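Local coordinates for glutamate receptor kainate-like protein (Pleurobrachia bachei, PDB 4ZDM), which binds glycine in its ligand-binding domain and probably forms a subunit of a glycine-activated ion channel of the ionotropic glutamate receptor family, at residues 42-47 with 236-241; 57-62 with 80-85. All coordinates share one frame; numbering follows the deposited sequence. Where two conformers were deposited one is given.

Overall arrangement
Interaction 1 and interaction 2 lie in the same lobe of the ligand-binding domain, their centres 22 Å apart and their nearest atoms about 4 Å apart without touching. They are linked through consecutive elements: helix 40-52 supplies residues 42-47 and runs directly into strand 54-59, which supplies residues 57-59. Interaction 2 closes a short loop back to helix 78-84, nested inside the much longer loop that interaction 1 closes to helix 228-240. Strand 54-59 pairs in parallel with strand 8-13. Interaction 1 is thus internal packing that joins the early part of the chain to its C-terminal helices, and no other chain reaches it, whereas interaction 2 lies at the subunit interface, touching the second subunit through Ile59 and Asp85.

Interaction 1. Residues 42-47 with 236-241; sequences VEIVSM and LGIREQ
Ile44 and Met47, one turn apart on helix 40-52, both reach Ile238 of helix 228-240, and no hydrogen bond crosses between the two segments. Ile44 comes first, its side chain about 13 Å from the bound glycine. Its CG2 branch meets Ile238 CD1 at 3.9 Å, and its CG1 lies 4.0 Å from the same Ile238 CD1, so that one methyl touches both branches of the isoleucine. Farther along the segment, in one of its two deposited conformers, the Met47 side chain is extended as far as SD and then bends at chi3 (-39°). This turn brings the terminal methyl CE to 3.9 Å from Ile238 CG2. Ile238 therefore divides its two ends between the neighbours: CG1, set between the backbone N and the carbonyl carbon (chi1 52°), carries CD1 to Ile44 and leaves CG2 for Met47. The backbones stay well apart, Ile44 CA and Ile238 CA being 8.5 Å from each other. Leu247 of helix 243-254 and Phe219 of strand 205-221 also pack on Ile44, while Val243 and Ile244 touch Ile238. Together they form a hydrophobic helix-helix interface beside the sheet, as expected of the alpha/beta lobe of a periplasmic-binding-protein-like fold.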
ATOM      1  N   VAL A  42     -14.377  13.038   2.462  1.00  8.82           N
ATOM      2  CA  VAL A  42     -14.260  11.989   3.450  1.00  8.58           C
ATOM      3  C   VAL A  42     -15.573  11.227   3.501  1.00  9.28           C
ATOM      4  O   VAL A  42     -15.579  10.005   3.540  1.00  9.92           O
ATOM      5  CB  VAL A  42     -13.861  12.609   4.818  1.00  9.70           C
ATOM      6  CG1 VAL A  42     -13.873  11.569   5.895  1.00 10.72           C
ATOM      7  CG2 VAL A  42     -12.497  13.259   4.670  1.00 11.21           C
ATOM      8  N   GLU A  43     -16.695  11.961   3.486  1.00  9.48           N
ATOM      9  CA  GLU A  43     -17.979  11.290   3.469  1.00  9.77           C
ATOM     10  C   GLU A  43     -18.253  10.561   2.146  1.00 10.48           C
ATOM     11  O   GLU A  43     -18.767   9.422   2.132  1.00 11.97           O
ATOM     12  CB  GLU A  43     -19.117  12.280   3.776  1.00 13.92           C
ATOM     13  CG  GLU A  43     -18.986  12.820   5.197  1.00 13.83           C
ATOM     14  CD  GLU A  43     -20.269  13.467   5.728  1.00 17.10           C
ATOM     15  OE1 GLU A  43     -20.105  14.528   6.351  1.00 18.76           O
ATOM     16  OE2 GLU A  43     -21.351  12.854   5.555  1.00 21.05           O
ATOM     17  N   ILE A  44     -17.848  11.138   1.018  1.00  9.42           N
ATOM     18  CA  ILE A  44     -17.973  10.441  -0.257  1.00  8.76           C
ATOM     19  C   ILE A  44     -17.225   9.111  -0.218  1.00  9.99           C
ATOM     20  O   ILE A  44     -17.721   8.070  -0.644  1.00  9.49           O
ATOM     21  CB  ILE A  44     -17.488  11.304  -1.435  1.00  8.80           C
ATOM     22  CG1 ILE A  44     -18.446  12.456  -1.670  1.00 10.65           C
ATOM     23  CG2 ILE A  44     -17.288  10.478  -2.723  1.00  8.72           C
ATOM     24  CD1 ILE A  44     -17.974  13.456  -2.712  1.00 13.82           C
ATOM     25  N   VAL A  45     -15.997   9.139   0.269  1.00  8.76           N
ATOM     26  CA  VAL A  45     -15.195   7.932   0.327  1.00  8.29           C
ATOM     27  C   VAL A  45     -15.808   6.885   1.263  1.00  8.52           C
ATOM     28  O   VAL A  45     -15.750   5.688   0.953  1.00  9.61           O
ATOM     29  CB  VAL A  45     -13.724   8.269   0.725  1.00  9.43           C
ATOM     30  CG1 VAL A  45     -12.948   7.029   1.139  1.00 13.28           C
ATOM     31  CG2 VAL A  45     -13.026   8.995  -0.437  1.00  9.93           C
ATOM     32  N   SER A  46     -16.316   7.305   2.416  1.00  8.21           N
ATOM     33  CA  SER A  46     -16.964   6.357   3.304  1.00  9.43           C
ATOM     34  C   SER A  46     -18.124   5.652   2.621  1.00 10.21           C
ATOM     35  O   SER A  46     -18.230   4.414   2.691  1.00 11.31           O
ATOM     36  CB  SER A  46     -17.393   7.078   4.553  1.00 12.90           C
ATOM     37  OG  SER A  46     -18.096   6.171   5.391  1.00 20.26           O
ATOM     38  N   MET A  47     -18.973   6.399   1.933  0.50 10.39           N
ATOM     39  CA  MET A  47     -20.080   5.782   1.227  0.50 10.47           C
ATOM     40  C   MET A  47     -19.602   4.896   0.080  0.50 10.99           C
ATOM     41  O   MET A  47     -20.156   3.827  -0.180  0.50 10.22           O
ATOM     42  CB  MET A  47     -21.038   6.863   0.709  0.50 12.37           C
ATOM     43  CG  MET A  47     -21.701   7.659   1.778  0.50 18.54           C
ATOM     44  SD  MET A  47     -22.920   8.818   1.094  0.50 23.45           S
ATOM     45  CE  MET A  47     -22.056   9.371  -0.397  0.50 29.30           C
ATOM     46  N   LEU A 236     -21.225   8.804 -10.202  1.00  8.40           N
ATOM     47  CA  LEU A 236     -22.342   9.286 -10.984  1.00  8.24           C
ATOM     48  C   LEU A 236     -23.637   9.170 -10.221  1.00 10.86           C
ATOM     49  O   LEU A 236     -24.509  10.048 -10.287  1.00 11.32           O
ATOM     50  CB  LEU A 236     -22.445   8.542 -12.301  1.00  9.85           C
ATOM     51  CG  LEU A 236     -23.613   8.960 -13.197  1.00 10.70           C
ATOM     52  CD1 LEU A 236     -23.627  10.440 -13.594  1.00 13.24           C
ATOM     53  CD2 LEU A 236     -23.582   8.084 -14.417  1.00 14.05           C
ATOM     54  N   GLY A 237     -23.809   8.101  -9.484  1.00 10.37           N
ATOM     55  CA  GLY A 237     -25.048   7.953  -8.746  1.00 11.48           C
ATOM     56  C   GLY A 237     -25.245   9.041  -7.726  1.00 11.91           C
ATOM     57  O   GLY A 237     -26.331   9.660  -7.632  1.00 13.52           O
ATOM     58  N   ILE A 238     -24.231   9.325  -6.919  1.00  9.65           N
ATOM     59  CA  ILE A 238     -24.370  10.371  -5.912  1.00  9.52           C
ATOM     60  C   ILE A 238     -24.371  11.765  -6.551  1.00 12.63           C
ATOM     61  O   ILE A 238     -24.978  12.680  -6.010  1.00 13.26           O
ATOM     62  CB  ILE A 238     -23.313  10.286  -4.807  1.00 10.20           C
ATOM     63  CG1 ILE A 238     -21.858  10.212  -5.287  1.00 11.36           C
ATOM     64  CG2 ILE A 238     -23.636   9.078  -3.919  1.00 12.60           C
ATOM     65  CD1 ILE A 238     -20.841  10.525  -4.212  1.00 11.61           C
ATOM     66  N   ARG A 239     -23.761  11.958  -7.709  1.00 10.35           N
ATOM     67  CA  ARG A 239     -23.845  13.242  -8.374  1.00  9.41           C
ATOM     68  C   ARG A 239     -25.239  13.482  -8.907  1.00 12.08           C
ATOM     69  O   ARG A 239     -25.847  14.532  -8.641  1.00 12.68           O
ATOM     70  CB  ARG A 239     -22.797  13.307  -9.516  1.00  8.46           C
ATOM     71  CG  ARG A 239     -22.677  14.707 -10.134  1.00  9.39           C
ATOM     72  CD  ARG A 239     -21.603  14.810 -11.195  1.00  8.69           C
ATOM     73  NE  ARG A 239     -21.973  14.150 -12.425  1.00  8.92           N
ATOM     74  CZ  ARG A 239     -21.161  13.943 -13.442  1.00  8.64           C
ATOM     75  NH1 ARG A 239     -19.878  14.208 -13.338  1.00  9.01           N
ATOM     76  NH2 ARG A 239     -21.614  13.477 -14.579  1.00  9.93           N
ATOM     77  N   GLU A 240     -25.759  12.515  -9.650  1.00 10.26           N
ATOM     78  CA  GLU A 240     -27.083  12.660 -10.295  1.00 10.28           C
ATOM     79  C   GLU A 240     -28.183  12.788  -9.247  1.00 15.27           C
ATOM     80  O   GLU A 240     -29.148  13.503  -9.474  1.00 15.41           O
ATOM     81  CB  GLU A 240     -27.372  11.474 -11.206  1.00 10.49           C
ATOM     82  CG  GLU A 240     -28.658  11.593 -12.051  1.00 11.96           C
ATOM     83  CD  GLU A 240     -29.923  11.190 -11.328  1.00 20.87           C
ATOM     84  OE1 GLU A 240     -30.998  11.689 -11.758  1.00 19.64           O
ATOM     85  OE2 GLU A 240     -29.883  10.379 -10.390  1.00 17.80           O
ATOM     86  N   GLN A 241     -28.058  12.100  -8.119  1.00 13.77           N
ATOM     87  CA  GLN A 241     -29.049  12.203  -7.040  1.00 13.91           C
ATOM     88  C   GLN A 241     -29.018  13.477  -6.249  1.00 15.45           C
ATOM     89  O   GLN A 241     -29.910  13.749  -5.462  1.00 19.11           O
ATOM     90  CB  GLN A 241     -28.862  11.043  -6.060  1.00 17.63           C
ATOM     91  CG  GLN A 241     -29.270   9.740  -6.659  1.00 27.48           C
ATOM     92  CD  GLN A 241     -28.798   8.539  -5.841  1.00 42.31           C
ATOM     93  OE1 GLN A 241     -28.034   8.675  -4.872  1.00 40.74           O
ATOM     94  NE2 GLN A 241     -29.246   7.355  -6.240  1.00 49.65           N
TER

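Interaction 2. Residues 57-62 with 80-85; sequences NFITPE and IRDLLD. With SO4 (sulfate ion), chain D.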
ATOM      1  N   ASN A  57      -7.052   3.355   4.011  1.00  9.15           N
ATOM      2  CA  ASN A  57      -6.466   4.362   4.855  1.00  8.30           C
ATOM      3  C   ASN A  57      -6.043   5.537   4.023  1.00  9.27           C
ATOM      4  O   ASN A  57      -6.034   5.450   2.761  1.00  9.62           O
ATOM      5  CB  ASN A  57      -5.276   3.829   5.650  1.00 11.28           C
ATOM      6  CG  ASN A  57      -5.729   2.881   6.736  1.00 18.38           C
ATOM      7  OD1 ASN A  57      -6.499   3.254   7.615  1.00 16.14           O
ATOM      8  ND2 ASN A  57      -5.369   1.602   6.617  1.00 21.20           N
ATOM      9  N   PHE A  58      -5.719   6.641   4.670  1.00  8.33           N
ATOM     10  CA  PHE A  58      -5.319   7.846   3.987  1.00  8.54           C
ATOM     11  C   PHE A  58      -3.835   8.044   4.054  1.00 10.65           C
ATOM     12  O   PHE A  58      -3.196   7.736   5.093  1.00 12.92           O
ATOM     13  CB  PHE A  58      -5.988   9.074   4.648  1.00  7.82           C
ATOM     14  CG  PHE A  58      -7.473   9.187   4.474  1.00  9.45           C
ATOM     15  CD1 PHE A  58      -8.158   8.598   3.430  1.00  9.93           C
ATOM     16  CD2 PHE A  58      -8.239   9.965   5.363  1.00  9.85           C
ATOM     17  CE1 PHE A  58      -9.507   8.759   3.278  1.00  9.24           C
ATOM     18  CE2 PHE A  58      -9.579  10.106   5.201  1.00 10.17           C
ATOM     19  CZ  PHE A  58     -10.235   9.497   4.179  1.00  9.63           C
ATOM     20  N   ILE A  59      -3.207   8.622   3.037  1.00  8.64           N
ATOM     21  CA  ILE A  59      -1.795   8.923   3.058  1.00  8.12           C
ATOM     22  C   ILE A  59      -1.644  10.338   2.557  1.00 10.02           C
ATOM     23  O   ILE A  59      -2.146  10.697   1.477  1.00  9.63           O
ATOM     24  CB  ILE A  59      -0.947   7.960   2.188  1.00  9.47           C
ATOM     25  CG1 ILE A  59      -0.989   6.537   2.809  1.00 12.66           C
ATOM     26  CG2 ILE A  59       0.498   8.502   2.035  1.00 12.58           C
ATOM     27  CD1 ILE A  59      -0.097   5.547   2.135  1.00 14.62           C
ATOM     28  N   THR A  60      -0.992  11.183   3.346  1.00  9.68           N
ATOM     29  CA  THR A  60      -0.723  12.583   3.018  1.00 11.02           C
ATOM     30  C   THR A  60       0.703  12.718   2.518  1.00 12.23           C
ATOM     31  O   THR A  60       1.658  12.231   3.181  1.00 13.41           O
ATOM     32  CB  THR A  60      -0.898  13.436   4.289  1.00  9.60           C
ATOM     33  OG1 THR A  60      -2.198  13.221   4.801  1.00 11.18           O
ATOM     34  CG2 THR A  60      -0.767  14.901   4.005  1.00 11.37           C
ATOM     35  N   PRO A  61       0.913  13.361   1.362  1.00  9.82           N
ATOM     36  CA  PRO A  61       2.293  13.466   0.872  1.00 12.39           C
ATOM     37  C   PRO A  61       3.136  14.306   1.792  1.00 14.71           C
ATOM     38  O   PRO A  61       2.686  15.314   2.321  1.00 13.44           O
ATOM     39  CB  PRO A  61       2.152  14.147  -0.488  1.00 12.67           C
ATOM     40  CG  PRO A  61       0.821  14.784  -0.452  1.00 15.68           C
ATOM     41  CD  PRO A  61      -0.051  13.956   0.439  1.00 12.03           C
ATOM     42  N   GLU A  62       4.392  13.898   1.931  1.00 16.96           N
ATOM     43  CA  GLU A  62       5.317  14.657   2.770  1.00 20.27           C
ATOM     44  C   GLU A  62       5.399  16.136   2.383  1.00 21.05           C
ATOM     45  O   GLU A  62       5.490  17.025   3.244  1.00 20.77           O
ATOM     46  CB  GLU A  62       6.702  14.006   2.695  1.00 27.56           C
ATOM     47  CG  GLU A  62       6.672  12.527   3.052  1.00 52.38           C
ATOM     48  CD  GLU A  62       8.042  11.880   3.017  1.00 65.41           C
ATOM     49  OE1 GLU A  62       9.056  12.604   3.163  1.00 70.64           O
ATOM     50  OE2 GLU A  62       8.096  10.644   2.841  1.00 68.23           O
ATOM     51  N   ILE A  80       0.175  13.374  -6.843  1.00  8.03           N
ATOM     52  CA  ILE A  80       0.327  12.662  -8.115  1.00  9.58           C
ATOM     53  C   ILE A  80       1.577  11.810  -8.095  1.00  8.55           C
ATOM     54  O   ILE A  80       1.514  10.664  -8.588  1.00  8.80           O
ATOM     55  CB  ILE A  80       0.257  13.663  -9.289  1.00  8.92           C
ATOM     56  CG1 ILE A  80      -1.133  14.334  -9.278  1.00 12.29           C
ATOM     57  CG2 ILE A  80       0.536  12.978 -10.638  1.00 10.66           C
ATOM     58  CD1 ILE A  80      -1.373  15.343 -10.326  1.00 11.56           C
ATOM     59  N   ARG A  81       2.682  12.280  -7.525  0.56 10.09           N
ATOM     60  CA  ARG A  81       3.856  11.416  -7.438  0.56  8.44           C
ATOM     61  C   ARG A  81       3.596  10.187  -6.535  0.56 10.07           C
ATOM     62  O   ARG A  81       4.015   9.070  -6.857  0.56  9.66           O
ATOM     63  CB  ARG A  81       5.059  12.231  -6.942  0.56 11.19           C
ATOM     64  CG  ARG A  81       6.333  11.416  -6.792  0.56 17.89           C
ATOM     65  CD  ARG A  81       6.713  10.728  -8.086  0.56 22.59           C
ATOM     66  NE  ARG A  81       8.080  10.216  -8.058  0.56 26.40           N
ATOM     67  CZ  ARG A  81       9.164  10.936  -8.338  0.56 32.00           C
ATOM     68  NH1 ARG A  81       9.067  12.218  -8.666  0.56 26.48           N
ATOM     69  NH2 ARG A  81      10.352  10.367  -8.282  0.56 27.68           N
ATOM     70  N   ASP A  82       2.846  10.345  -5.448  1.00  9.04           N
ATOM     71  CA  ASP A  82       2.548   9.200  -4.594  1.00  9.10           C
ATOM     72  C   ASP A  82       1.700   8.182  -5.351  1.00  9.93           C
ATOM     73  O   ASP A  82       1.853   6.963  -5.193  1.00  8.91           O
ATOM     74  CB  ASP A  82       1.822   9.621  -3.307  1.00  8.29           C
ATOM     75  CG  ASP A  82       2.761  10.072  -2.207  1.00 12.97           C
ATOM     76  OD1 ASP A  82       4.004  10.191  -2.445  1.00 17.28           O
ATOM     77  OD2 ASP A  82       2.210  10.391  -1.093  1.00 13.81           O
ATOM     78  N   LEU A  83       0.740   8.633  -6.145  1.00  6.97           N
ATOM     79  CA  LEU A  83      -0.103   7.755  -6.967  1.00  5.78           C
ATOM     80  C   LEU A  83       0.719   7.017  -8.036  1.00  8.18           C
ATOM     81  O   LEU A  83       0.617   5.798  -8.184  1.00  8.08           O
ATOM     82  CB  LEU A  83      -1.219   8.576  -7.607  1.00  6.65           C
ATOM     83  CG  LEU A  83      -2.153   7.826  -8.533  1.00  7.22           C
ATOM     84  CD1 LEU A  83      -3.015   6.814  -7.787  1.00  7.78           C
ATOM     85  CD2 LEU A  83      -3.033   8.783  -9.289  1.00  9.06           C
ATOM     86  N   LEU A  84       1.541   7.756  -8.769  1.00  7.69           N
ATOM     87  CA  LEU A  84       2.377   7.106  -9.788  1.00  7.76           C
ATOM     88  C   LEU A  84       3.364   6.122  -9.218  1.00  8.68           C
ATOM     89  O   LEU A  84       3.657   5.100  -9.864  1.00 10.81           O
ATOM     90  CB  LEU A  84       3.089   8.175 -10.605  1.00  7.10           C
ATOM     91  CG  LEU A  84       2.196   8.967 -11.531  1.00  9.85           C
ATOM     92  CD1 LEU A  84       2.904  10.195 -12.110  1.00 11.87           C
ATOM     93  CD2 LEU A  84       1.638   8.123 -12.651  1.00 11.81           C
ATOM     94  N   ASP A  85       3.826   6.382  -8.014  1.00  9.27           N
ATOM     95  CA  ASP A  85       4.762   5.489  -7.350  1.00 10.58           C
ATOM     96  C   ASP A  85       4.091   4.302  -6.680  1.00  9.73           C
ATOM     97  O   ASP A  85       4.770   3.497  -6.060  1.00 11.42           O
ATOM     98  CB  ASP A  85       5.550   6.235  -6.265  1.00 12.67           C
ATOM     99  CG  ASP A  85       6.566   7.214  -6.807  1.00 19.07           C
ATOM    100  OD1 ASP A  85       6.922   7.115  -7.989  1.00 18.85           O
ATOM    101  OD2 ASP A  85       7.026   8.058  -5.973  1.00 21.20           O
TER
HETATM  102  S   SO4 D 303      -1.997   1.070   5.346  1.00 13.74           S
HETATM  103  O1  SO4 D 303      -1.714   2.298   6.167  1.00 15.24           O
HETATM  104  O2  SO4 D 303      -0.788   0.765   4.544  1.00 13.38           O
HETATM  105  O3  SO4 D 303      -3.137   1.399   4.425  1.00 14.31           O
HETATM  106  O4  SO4 D 303      -2.352  -0.086   6.177  1.00 15.94           O
HETATM  107  O   HOH W   1      -0.488  10.836  -1.045  1.00 10.69           O
HETATM  108  O   HOH W   2       5.324  11.462   0.054  1.00 35.39           O
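Pro61 and Ile59 meet helix 78-84 through a single side chain, that of Asp82. The close part is small and mostly apolar on one side: Asp82 OD2 rests 3.7 Å from Pro61 CA and 3.8 Å from Pro61 CB, while Ile59 CG2 approaches OD2 more distantly. With CG anti to its own carbonyl carbon (chi1 -84°), Asp82 directs the carboxylate at the loop after the strand. No direct hydrogen bond joins the segments; two waters bridge them instead. The inner one, beside buried Ile59, donates to both Asp82 OD2, at 2.7 Å, and the carbonyl oxygen of Ile59. The outer one lies at exposed Glu62, where it accepts from Glu62 N and donates to Asp82 OD1 at 3.1 Å. Two residues before Ile59 on the same strand, Asn57 ND2 donates to O3 of a sulfate ion, probably from the crystallisation liquor, over 3.1 Å (161°); Arg32 of the second subunit also binds this ion. Exchanging Asn57 for alanine removes the amide, and the sulfate would probably be held less firmly on this side. The chemistry implies that Asp82 couples helix to strand through solvent, one carboxylate oxygen linked by water to the last residue of the strand and the other to the loop after it.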